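Local coordinates for DynE7 (Micromonospora chersina, PDB 2XEM), which probably acts as a hot-dog fold thioesterase that releases a polyene chain during biosynthesis of the enediyne antitumour agent dynemicin, at residues 31-36 / 99-104; 38-43 / 81-86; 42-47 / 143-148. One frame throughout, in Å; residues are numbered along the deposited sequence.

Contact 1 (31-36 / 99-104); sequences AHYLHW and FDYVRV
Tyr101 reaches from the sheet to Tyr33 and Trp36 in a buried aromatic contact with one hydrogen bond, set where the N-terminal part of helix 32-48 lies against strand 94-105. This is the hot-dog fold, a long helix wrapped by an antiparallel sheet; here helix and strand axes run at 114° to each other, 10.7 Å apart at their closest. Tyr33 and Tyr101 make a T-shaped pair: the edge of Tyr33 points at the face of Tyr101, with centroids 5.3 Å apart and planes at 69°. Tyr33 CD1 does the touching, sitting over that face but displaced to its rim. Trp36 comes in from the helix with its six-membered ring, and CE3 lies 3.7 Å from Tyr101 CD1, which in turn meets the indole at its edge, near the indole plane. Tyr101 has CG anti to its own carbonyl carbon (chi1 -56°), which turns the ring to the helix, where its CD1 side meets both aromatics. With an alanine here, Tyr33 O would probably lose its hydroxyl donor and a gap would be likely to open beside Tyr33 and Trp36. Ala113 of the neighbouring strand 110-124 touches both tyrosines, and Trp36 NE1 is taken by Glu21. The Tyr101 hydroxyl, also bonded by Gln37 NE2, donates to Tyr33 O at 2.7 Å, approaching from above the carbonyl plane.

Contact 2 (38-43 / 81-86); sequences GHCREH and VEVRMM
Van der Waals packing carries this contact, and Cys40 is its centre, laid against Val83 and Met85 where helix 32-48 crosses strand 80-91 inside the hot-dog fold. The two axes make an angle of 64° and come within 9.1 Å. Cys40 SG stands anti to its backbone N (chi1 -179°), which turns the sulfur to the strand, 3.6 Å from Met85 CB, while Cys40 CB rests 3.8 Å from CG1 of Val83. The thiol also passes the strand backbone, its SG 3.7 Å from Val83 O, a proximity and not a hydrogen bond. Sulfur meets sulfur more loosely: Met85 SD is 4.0 Å from Cys40 SG. The methionine chain extends toward the helix and then bends at its last torsion (chi3 71°), with SD beside the Arg41 backbone. Cys40 also touches Tyr11 and His13 of strand 11-16, and Phe99 packs on Met85.

The charged groups lie off this apolar patch. Arg41 sends its guanidinium away from the strand, where NH1 bonds Gln117 and Thr64. On the strand face turned from the helix, Arg84 grips Glu82 side-on: NE and NH2 both reach OE1, each at 2.9 Å, with that oxygen close to the guanidinium plane.

With no hydrogen bond between helix and strand, what holds them together across this contact is the fit of the small Cys40 side chain against Val83 and the flexible Met85, with the charges kept off the interface.

Contact 3 (42-47 / 143-148); sequences EHFLAD and SRYAVV
In the helix turn that presents Phe44 to Tyr145, the shortest polar bond runs from Asp47 N to His43 O, 2.9 Å, with Ala46 N bound to Glu42 O just before it at 3.0 Å. No hydrogen bond passes from this helix to residues 143-148; the meeting is between two aromatic rings. Phe44 has CG anti to its backbone N (chi1 -180°), which carries the ring out from the helix until CE1 comes 3.4 Å from CE2 of Tyr145. From the phenylalanine's side that carbon arrives at the ring edge, close to the ring plane. Tyr145 in turn has CG anti to its carbonyl carbon (chi1 -55°), and its side chain runs past Phe44 in the opposite sense, presenting the CD2-CE2 side. The centroids are 5.7 Å apart and the planes stand at 80°, an oblique pair.

In the hot-dog fold the long helix is enclosed by the sheet, and here the tail after helix 136-143 lays Tyr145 against Phe44 on the later part of the helix. Residues 143-146 form a type I beta turn; Tyr145 within the turn and Val147 just beyond it have backbone bonds to Leu87 of strand 80-91, so the tail runs alongside that strand. Phe44 is also packed by Leu138, Ala141 and Leu142 of helix 136-143 and by Met85, and it meets the Tyr11 ring edge to face. That same Tyr11 uses its hydroxyl to bond Asp47 OD2, one helical turn on from His43.

All three contacts draw on helix 32-48, taken in order along it: contact 1 at its start, contact 2 in the middle, contact 3 further on, sharing Glu42 and His43 with contact 2. Centres of contacts 1 and 2 lie about 8 Å apart, those of 2 and 3 about 9 Å, and those of 1 and 3 about 16 Å, on opposite sides of the chain's centre. Strands 80-91 and 94-105 are sheet neighbours, and backbone pairs such as Val102 O with Glu82 N tie contacts 1 and 2. Contact 2 is nested within the loop closed by contact 1, whereas contact 3 crosses it. Met85 of contact 2 touches Phe44 of contact 3; apolar packing thus passes from sheet to helix to tail.

Contact 1 (31-36 / 99-104)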
loop_
_atom_site.group_PDB
_atom_site.type_symbol
_atom_site.label_atom_id
_atom_site.label_comp_id
_atom_site.label_asym_id
_atom_site.label_seq_id
_atom_site.Cartn_x
_atom_site.Cartn_y
_atom_site.Cartn_z
ATOM N N ALA D 31 -4.934 1.942 8.501
ATOM C CA ALA D 31 -5.570 2.039 7.175
ATOM C C ALA D 31 -5.664 0.681 6.426
ATOM O O ALA D 31 -6.530 0.528 5.568
ATOM C CB ALA D 31 -4.837 3.058 6.329
ATOM N N HIS D 32 -4.770 -0.284 6.746
ATOM C CA HIS D 32 -4.842 -1.645 6.193
ATOM C C HIS D 32 -6.135 -2.379 6.448
ATOM O O HIS D 32 -6.578 -3.146 5.592
ATOM C CB HIS D 32 -3.595 -2.492 6.542
ATOM C CG HIS D 32 -2.332 -1.839 6.046
ATOM N ND1 HIS D 32 -2.120 -1.605 4.699
ATOM C CD2 HIS D 32 -1.292 -1.333 6.742
ATOM C CE1 HIS D 32 -0.951 -0.995 4.614
ATOM N NE2 HIS D 32 -0.424 -0.794 5.821
ATOM N N TYR D 33 -6.767 -2.131 7.599
ATOM C CA TYR D 33 -8.065 -2.730 7.938
ATOM C C TYR D 33 -9.147 -2.366 6.908
ATOM O O TYR D 33 -10.050 -3.168 6.646
ATOM C CB TYR D 33 -8.495 -2.298 9.344
ATOM C CG TYR D 33 -7.679 -2.919 10.456
ATOM C CD1 TYR D 33 -8.188 -3.966 11.216
ATOM C CD2 TYR D 33 -6.411 -2.420 10.789
ATOM C CE1 TYR D 33 -7.474 -4.485 12.293
ATOM C CE2 TYR D 33 -5.683 -2.944 11.852
ATOM C CZ TYR D 33 -6.222 -3.970 12.608
ATOM O OH TYR D 33 -5.514 -4.471 13.666
ATOM N N LEU D 34 -9.056 -1.168 6.334
ATOM C CA LEU D 34 -9.972 -0.737 5.264
ATOM C C LEU D 34 -9.677 -1.419 3.955
ATOM O O LEU D 34 -10.622 -1.788 3.290
ATOM C CB LEU D 34 -10.007 0.814 5.101
ATOM C CG LEU D 34 -10.741 1.590 6.223
ATOM C CD1 LEU D 34 -12.109 0.992 6.543
ATOM C CD2 LEU D 34 -9.875 1.709 7.504
ATOM N N HIS D 35 -8.382 -1.633 3.589
ATOM C CA HIS D 35 -8.025 -2.446 2.425
ATOM C C HIS D 35 -8.648 -3.820 2.522
ATOM O O HIS D 35 -9.162 -4.317 1.528
ATOM C CB HIS D 35 -6.492 -2.614 2.265
ATOM C CG HIS D 35 -5.805 -1.386 1.812
ATOM N ND1 HIS D 35 -5.441 -1.223 0.515
ATOM C CD2 HIS D 35 -5.383 -0.324 2.529
ATOM C CE1 HIS D 35 -4.845 -0.049 0.453
ATOM N NE2 HIS D 35 -4.809 0.532 1.649
ATOM N N TRP D 36 -8.605 -4.431 3.731
ATOM C CA TRP D 36 -9.104 -5.774 3.972
ATOM C C TRP D 36 -10.606 -5.926 3.722
ATOM O O TRP D 36 -11.036 -7.016 3.358
ATOM C CB TRP D 36 -8.754 -6.247 5.379
ATOM C CG TRP D 36 -7.286 -6.308 5.693
ATOM C CD1 TRP D 36 -6.237 -6.245 4.810
ATOM C CD2 TRP D 36 -6.712 -6.442 6.991
ATOM N NE1 TRP D 36 -5.049 -6.303 5.486
ATOM C CE2 TRP D 36 -5.306 -6.428 6.830
ATOM C CE3 TRP D 36 -7.253 -6.580 8.291
ATOM C CZ2 TRP D 36 -4.436 -6.552 7.909
ATOM C CZ3 TRP D 36 -6.383 -6.658 9.371
ATOM C CH2 TRP D 36 -4.996 -6.661 9.176
ATOM N N PHE D 99 -18.324 -5.806 9.264
ATOM C CA PHE D 99 -17.117 -6.641 9.342
ATOM C C PHE D 99 -16.685 -6.783 10.779
ATOM O O PHE D 99 -16.670 -5.791 11.504
ATOM C CB PHE D 99 -15.957 -6.054 8.517
ATOM C CG PHE D 99 -16.268 -5.748 7.068
ATOM C CD1 PHE D 99 -15.980 -6.672 6.069
ATOM C CD2 PHE D 99 -16.828 -4.524 6.700
ATOM C CE1 PHE D 99 -16.270 -6.389 4.729
ATOM C CE2 PHE D 99 -17.127 -4.251 5.362
ATOM C CZ PHE D 99 -16.839 -5.188 4.385
ATOM N N ASP D 100 -16.407 -8.031 11.199
ATOM C CA ASP D 100 -15.648 -8.331 12.395
ATOM C C ASP D 100 -14.262 -8.766 11.948
ATOM O O ASP D 100 -14.146 -9.539 11.000
ATOM C CB ASP D 100 -16.295 -9.474 13.195
ATOM C CG ASP D 100 -17.504 -9.102 14.049
ATOM O OD1 ASP D 100 -17.857 -7.898 14.109
ATOM O OD2 ASP D 100 -18.066 -10.004 14.689
ATOM N N TYR D 101 -13.208 -8.263 12.611
ATOM C CA TYR D 101 -11.839 -8.694 12.290
ATOM C C TYR D 101 -11.355 -9.489 13.476
ATOM O O TYR D 101 -11.097 -8.920 14.539
ATOM C CB TYR D 101 -10.898 -7.509 12.075
ATOM C CG TYR D 101 -11.316 -6.517 11.016
ATOM C CD1 TYR D 101 -10.652 -6.456 9.800
ATOM C CD2 TYR D 101 -12.303 -5.559 11.274
ATOM C CE1 TYR D 101 -10.954 -5.472 8.863
ATOM C CE2 TYR D 101 -12.632 -4.586 10.332
ATOM C CZ TYR D 101 -11.936 -4.532 9.141
ATOM O OH TYR D 101 -12.170 -3.520 8.254
ATOM N N VAL D 102 -11.266 -10.803 13.301
ATOM C CA VAL D 102 -10.961 -11.712 14.397
ATOM C C VAL D 102 -9.606 -12.380 14.161
ATOM O O VAL D 102 -9.443 -13.097 13.164
ATOM C CB VAL D 102 -12.109 -12.738 14.622
ATOM C CG1 VAL D 102 -11.805 -13.661 15.807
ATOM C CG2 VAL D 102 -13.458 -12.018 14.828
ATOM N N ARG D 103 -8.628 -12.131 15.058
ATOM C CA ARG D 103 -7.406 -12.936 15.044
ATOM C C ARG D 103 -7.746 -14.342 15.550
ATOM O O ARG D 103 -8.239 -14.474 16.670
ATOM C CB ARG D 103 -6.270 -12.303 15.889
ATOM C CG ARG D 103 -5.049 -13.235 16.002
ATOM C CD ARG D 103 -3.857 -12.646 16.711
ATOM N NE ARG D 103 -4.178 -12.155 18.046
ATOM C CZ ARG D 103 -3.930 -10.920 18.462
ATOM N NH1 ARG D 103 -3.339 -10.042 17.653
ATOM N NH2 ARG D 103 -4.264 -10.549 19.691
ATOM N N VAL D 104 -7.495 -15.369 14.718
ATOM C CA VAL D 104 -7.728 -16.778 15.063
ATOM C C VAL D 104 -6.431 -17.531 15.356
ATOM O O VAL D 104 -6.478 -18.638 15.865
ATOM C CB VAL D 104 -8.612 -17.511 14.025
ATOM C CG1 VAL D 104 -10.013 -16.901 13.995
ATOM C CG2 VAL D 104 -7.967 -17.506 12.631
#

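Contact 2 (38-43 / 81-86)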
loop_
_atom_site.group_PDB
_atom_site.type_symbol
_atom_site.label_atom_id
_atom_site.label_comp_id
_atom_site.label_asym_id
_atom_site.label_seq_id
_atom_site.Cartn_x
_atom_site.Cartn_y
_atom_site.Cartn_z
ATOM N N GLY D 38 -12.122 -4.320 1.255
ATOM C CA GLY D 38 -12.048 -4.447 -0.192
ATOM C C GLY D 38 -11.701 -5.877 -0.587
ATOM O O GLY D 38 -12.397 -6.467 -1.405
ATOM N N HIS D 39 -10.623 -6.435 -0.013
ATOM C CA HIS D 39 -10.188 -7.806 -0.308
ATOM C C HIS D 39 -11.310 -8.798 0.006
ATOM O O HIS D 39 -11.563 -9.735 -0.760
ATOM C CB HIS D 39 -8.968 -8.200 0.530
ATOM C CG HIS D 39 -7.785 -7.289 0.451
ATOM N ND1 HIS D 39 -7.644 -6.345 -0.550
ATOM C CD2 HIS D 39 -6.721 -7.211 1.269
ATOM C CE1 HIS D 39 -6.483 -5.763 -0.331
ATOM N NE2 HIS D 39 -5.900 -6.237 0.753
ATOM N N CYS D 40 -11.939 -8.625 1.171
ATOM C CA CYS D 40 -13.063 -9.443 1.589
ATOM C C CYS D 40 -14.241 -9.381 0.593
ATOM O O CYS D 40 -14.718 -10.431 0.174
ATOM C CB CYS D 40 -13.502 -9.070 3.003
ATOM S SG CYS D 40 -14.885 -10.071 3.621
ATOM N N ARG D 41 -14.689 -8.183 0.196
ATOM C CA ARG D 41 -15.836 -8.067 -0.715
ATOM C C ARG D 41 -15.536 -8.631 -2.100
ATOM O O ARG D 41 -16.430 -9.177 -2.723
ATOM C CB ARG D 41 -16.449 -6.647 -0.780
ATOM C CG ARG D 41 -15.595 -5.595 -1.491
ATOM C CD ARG D 41 -16.264 -4.231 -1.638
ATOM N NE ARG D 41 -15.479 -3.401 -2.555
ATOM C CZ ARG D 41 -15.262 -2.101 -2.426
ATOM N NH1 ARG D 41 -15.794 -1.429 -1.416
ATOM N NH2 ARG D 41 -14.537 -1.452 -3.325
ATOM N N GLU D 42 -14.279 -8.510 -2.573
ATOM C CA GLU D 42 -13.855 -9.100 -3.845
ATOM C C GLU D 42 -13.809 -10.628 -3.784
ATOM O O GLU D 42 -14.234 -11.262 -4.729
ATOM C CB GLU D 42 -12.490 -8.572 -4.254
ATOM C CG GLU D 42 -12.478 -7.132 -4.713
ATOM C CD GLU D 42 -11.055 -6.613 -4.755
ATOM O OE1 GLU D 42 -10.848 -5.458 -4.336
ATOM O OE2 GLU D 42 -10.142 -7.369 -5.163
ATOM N N HIS D 43 -13.262 -11.205 -2.691
ATOM C CA HIS D 43 -13.188 -12.655 -2.458
ATOM C C HIS D 43 -14.638 -13.200 -2.405
ATOM O O HIS D 43 -14.924 -14.242 -2.995
ATOM C CB HIS D 43 -12.387 -12.949 -1.168
ATOM C CG HIS D 43 -11.978 -14.382 -0.918
ATOM N ND1 HIS D 43 -12.228 -15.419 -1.846
ATOM C CD2 HIS D 43 -11.374 -14.924 0.175
ATOM C CE1 HIS D 43 -11.720 -16.523 -1.302
ATOM N NE2 HIS D 43 -11.202 -16.277 -0.085
ATOM N N VAL D 81 -5.929 -13.473 10.425
ATOM C CA VAL D 81 -7.106 -12.663 10.728
ATOM C C VAL D 81 -8.246 -13.137 9.854
ATOM O O VAL D 81 -8.075 -13.258 8.643
ATOM C CB VAL D 81 -6.852 -11.134 10.555
ATOM C CG1 VAL D 81 -8.119 -10.310 10.885
ATOM C CG2 VAL D 81 -5.655 -10.668 11.384
ATOM N N GLU D 82 -9.395 -13.442 10.478
ATOM C CA GLU D 82 -10.615 -13.677 9.719
ATOM C C GLU D 82 -11.384 -12.369 9.601
ATOM O O GLU D 82 -11.729 -11.759 10.613
ATOM C CB GLU D 82 -11.464 -14.723 10.388
ATOM C CG GLU D 82 -10.887 -16.100 10.251
ATOM C CD GLU D 82 -11.801 -17.175 10.794
ATOM O OE1 GLU D 82 -12.878 -16.856 11.353
ATOM O OE2 GLU D 82 -11.415 -18.354 10.671
ATOM N N VAL D 83 -11.571 -11.912 8.363
ATOM C CA VAL D 83 -12.388 -10.740 8.065
ATOM C C VAL D 83 -13.794 -11.294 7.784
ATOM O O VAL D 83 -14.040 -11.868 6.730
ATOM C CB VAL D 83 -11.812 -9.889 6.900
ATOM C CG1 VAL D 83 -12.659 -8.620 6.689
ATOM C CG2 VAL D 83 -10.343 -9.516 7.168
ATOM N N ARG D 84 -14.677 -11.194 8.786
ATOM C CA ARG D 84 -15.995 -11.800 8.741
ATOM C C ARG D 84 -17.013 -10.774 8.302
ATOM O O ARG D 84 -17.245 -9.798 9.005
ATOM C CB ARG D 84 -16.348 -12.396 10.111
ATOM C CG ARG D 84 -15.324 -13.416 10.582
ATOM C CD ARG D 84 -15.692 -13.891 11.949
ATOM N NE ARG D 84 -14.771 -14.916 12.437
ATOM C CZ ARG D 84 -14.788 -15.397 13.674
ATOM N NH1 ARG D 84 -15.674 -14.945 14.559
ATOM N NH2 ARG D 84 -13.919 -16.323 14.040
ATOM N N MET D 85 -17.612 -10.986 7.130
ATOM C CA MET D 85 -18.530 -10.036 6.519
ATOM C C MET D 85 -19.998 -10.441 6.669
ATOM O O MET D 85 -20.363 -11.602 6.474
ATOM C CB MET D 85 -18.184 -9.840 5.044
ATOM C CG MET D 85 -18.916 -8.685 4.394
ATOM S SD MET D 85 -18.403 -8.475 2.675
ATOM C CE MET D 85 -19.194 -9.980 1.937
ATOM N N MET D 86 -20.847 -9.460 6.966
ATOM C CA MET D 86 -22.303 -9.643 6.973
ATOM C C MET D 86 -23.001 -8.540 6.208
ATOM O O MET D 86 -22.509 -7.413 6.175
ATOM C CB MET D 86 -22.820 -9.675 8.414
ATOM C CG MET D 86 -22.324 -10.893 9.158
ATOM S SD MET D 86 -23.258 -11.360 10.568
ATOM C CE MET D 86 -24.674 -12.173 9.767
#

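Contact 3 (42-47 / 143-148)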
loop_
_atom_site.group_PDB
_atom_site.type_symbol
_atom_site.label_atom_id
_atom_site.label_comp_id
_atom_site.label_asym_id
_atom_site.label_seq_id
_atom_site.Cartn_x
_atom_site.Cartn_y
_atom_site.Cartn_z
ATOM N N GLU D 42 -14.279 -8.510 -2.573
ATOM C CA GLU D 42 -13.855 -9.100 -3.845
ATOM C C GLU D 42 -13.809 -10.628 -3.784
ATOM O O GLU D 42 -14.234 -11.262 -4.729
ATOM C CB GLU D 42 -12.490 -8.572 -4.254
ATOM C CG GLU D 42 -12.478 -7.132 -4.713
ATOM C CD GLU D 42 -11.055 -6.613 -4.755
ATOM O OE1 GLU D 42 -10.848 -5.458 -4.336
ATOM O OE2 GLU D 42 -10.142 -7.369 -5.163
ATOM N N HIS D 43 -13.262 -11.205 -2.691
ATOM C CA HIS D 43 -13.188 -12.655 -2.458
ATOM C C HIS D 43 -14.638 -13.200 -2.405
ATOM O O HIS D 43 -14.924 -14.242 -2.995
ATOM C CB HIS D 43 -12.387 -12.949 -1.168
ATOM C CG HIS D 43 -11.978 -14.382 -0.918
ATOM N ND1 HIS D 43 -12.228 -15.419 -1.846
ATOM C CD2 HIS D 43 -11.374 -14.924 0.175
ATOM C CE1 HIS D 43 -11.720 -16.523 -1.302
ATOM N NE2 HIS D 43 -11.202 -16.277 -0.085
ATOM N N PHE D 44 -15.551 -12.464 -1.758
ATOM C CA PHE D 44 -16.972 -12.784 -1.692
ATOM C C PHE D 44 -17.588 -12.929 -3.081
ATOM O O PHE D 44 -18.234 -13.936 -3.347
ATOM C CB PHE D 44 -17.756 -11.751 -0.856
ATOM C CG PHE D 44 -19.231 -12.086 -0.783
ATOM C CD1 PHE D 44 -19.692 -13.074 0.079
ATOM C CD2 PHE D 44 -20.150 -11.452 -1.617
ATOM C CE1 PHE D 44 -21.045 -13.415 0.119
ATOM C CE2 PHE D 44 -21.504 -11.825 -1.604
ATOM C CZ PHE D 44 -21.938 -12.790 -0.727
ATOM N N LEU D 45 -17.383 -11.935 -3.950
ATOM C CA LEU D 45 -17.782 -11.987 -5.355
ATOM C C LEU D 45 -17.213 -13.190 -6.093
ATOM O O LEU D 45 -17.963 -13.849 -6.790
ATOM C CB LEU D 45 -17.398 -10.689 -6.090
ATOM C CG LEU D 45 -17.997 -9.382 -5.583
ATOM C CD1 LEU D 45 -17.396 -8.207 -6.308
ATOM C CD2 LEU D 45 -19.492 -9.345 -5.718
ATOM N N ALA D 46 -15.894 -13.491 -5.941
ATOM C CA ALA D 46 -15.289 -14.658 -6.614
ATOM C C ALA D 46 -15.915 -15.994 -6.140
ATOM O O ALA D 46 -16.118 -16.909 -6.950
ATOM C CB ALA D 46 -13.768 -14.665 -6.427
ATOM N N ASP D 47 -16.257 -16.087 -4.850
ATOM C CA ASP D 47 -16.834 -17.291 -4.261
ATOM C C ASP D 47 -18.321 -17.452 -4.554
ATOM O O ASP D 47 -18.774 -18.565 -4.784
ATOM C CB ASP D 47 -16.626 -17.295 -2.732
ATOM C CG ASP D 47 -15.213 -17.581 -2.278
ATOM O OD1 ASP D 47 -14.429 -18.139 -3.080
ATOM O OD2 ASP D 47 -14.885 -17.244 -1.120
ATOM N N SER D 143 -27.805 -11.989 0.649
ATOM C CA SER D 143 -28.939 -12.297 1.522
ATOM C C SER D 143 -28.716 -13.532 2.388
ATOM O O SER D 143 -29.337 -13.657 3.431
ATOM C CB SER D 143 -30.233 -12.377 0.723
ATOM O OG SER D 143 -30.471 -11.098 0.160
ATOM N N ARG D 144 -27.777 -14.393 2.017
ATOM C CA ARG D 144 -27.412 -15.569 2.829
ATOM C C ARG D 144 -26.652 -15.190 4.102
ATOM O O ARG D 144 -26.555 -16.000 5.020
ATOM C CB ARG D 144 -26.613 -16.584 2.002
ATOM C CG ARG D 144 -27.402 -17.119 0.800
ATOM C CD ARG D 144 -26.856 -18.427 0.239
ATOM N NE ARG D 144 -25.470 -18.305 -0.231
ATOM C CZ ARG D 144 -25.117 -18.014 -1.478
ATOM N NH1 ARG D 144 -26.043 -17.810 -2.407
ATOM N NH2 ARG D 144 -23.836 -17.931 -1.808
ATOM N N TYR D 145 -26.118 -13.947 4.158
ATOM C CA TYR D 145 -25.350 -13.438 5.298
ATOM C C TYR D 145 -26.010 -12.211 5.938
ATOM O O TYR D 145 -25.302 -11.358 6.488
ATOM C CB TYR D 145 -23.895 -13.121 4.869
ATOM C CG TYR D 145 -23.207 -14.309 4.231
ATOM C CD1 TYR D 145 -22.623 -15.307 5.011
ATOM C CD2 TYR D 145 -23.223 -14.489 2.856
ATOM C CE1 TYR D 145 -22.003 -16.412 4.429
ATOM C CE2 TYR D 145 -22.616 -15.596 2.264
ATOM C CZ TYR D 145 -21.996 -16.546 3.050
ATOM O OH TYR D 145 -21.396 -17.621 2.439
ATOM N N ALA D 146 -27.338 -12.098 5.820
ATOM C CA ALA D 146 -28.095 -10.982 6.398
ATOM C C ALA D 146 -28.048 -10.940 7.931
ATOM O O ALA D 146 -28.281 -11.949 8.611
ATOM C CB ALA D 146 -29.547 -10.980 5.914
ATOM N N VAL D 147 -27.745 -9.747 8.461
ATOM C CA VAL D 147 -27.867 -9.430 9.888
ATOM C C VAL D 147 -29.359 -9.533 10.236
ATOM O O VAL D 147 -30.179 -9.088 9.447
ATOM C CB VAL D 147 -27.256 -8.021 10.177
ATOM C CG1 VAL D 147 -27.678 -7.465 11.544
ATOM C CG2 VAL D 147 -25.739 -8.066 10.061
ATOM N N VAL D 148 -29.701 -10.163 11.363
ATOM C CA VAL D 148 -31.102 -10.310 11.803
ATOM C C VAL D 148 -31.457 -9.417 13.003
ATOM O O VAL D 148 -30.626 -9.216 13.898
ATOM C CB VAL D 148 -31.575 -11.791 12.005
ATOM C CG1 VAL D 148 -31.343 -12.614 10.751
ATOM C CG2 VAL D 148 -30.891 -12.459 13.196
#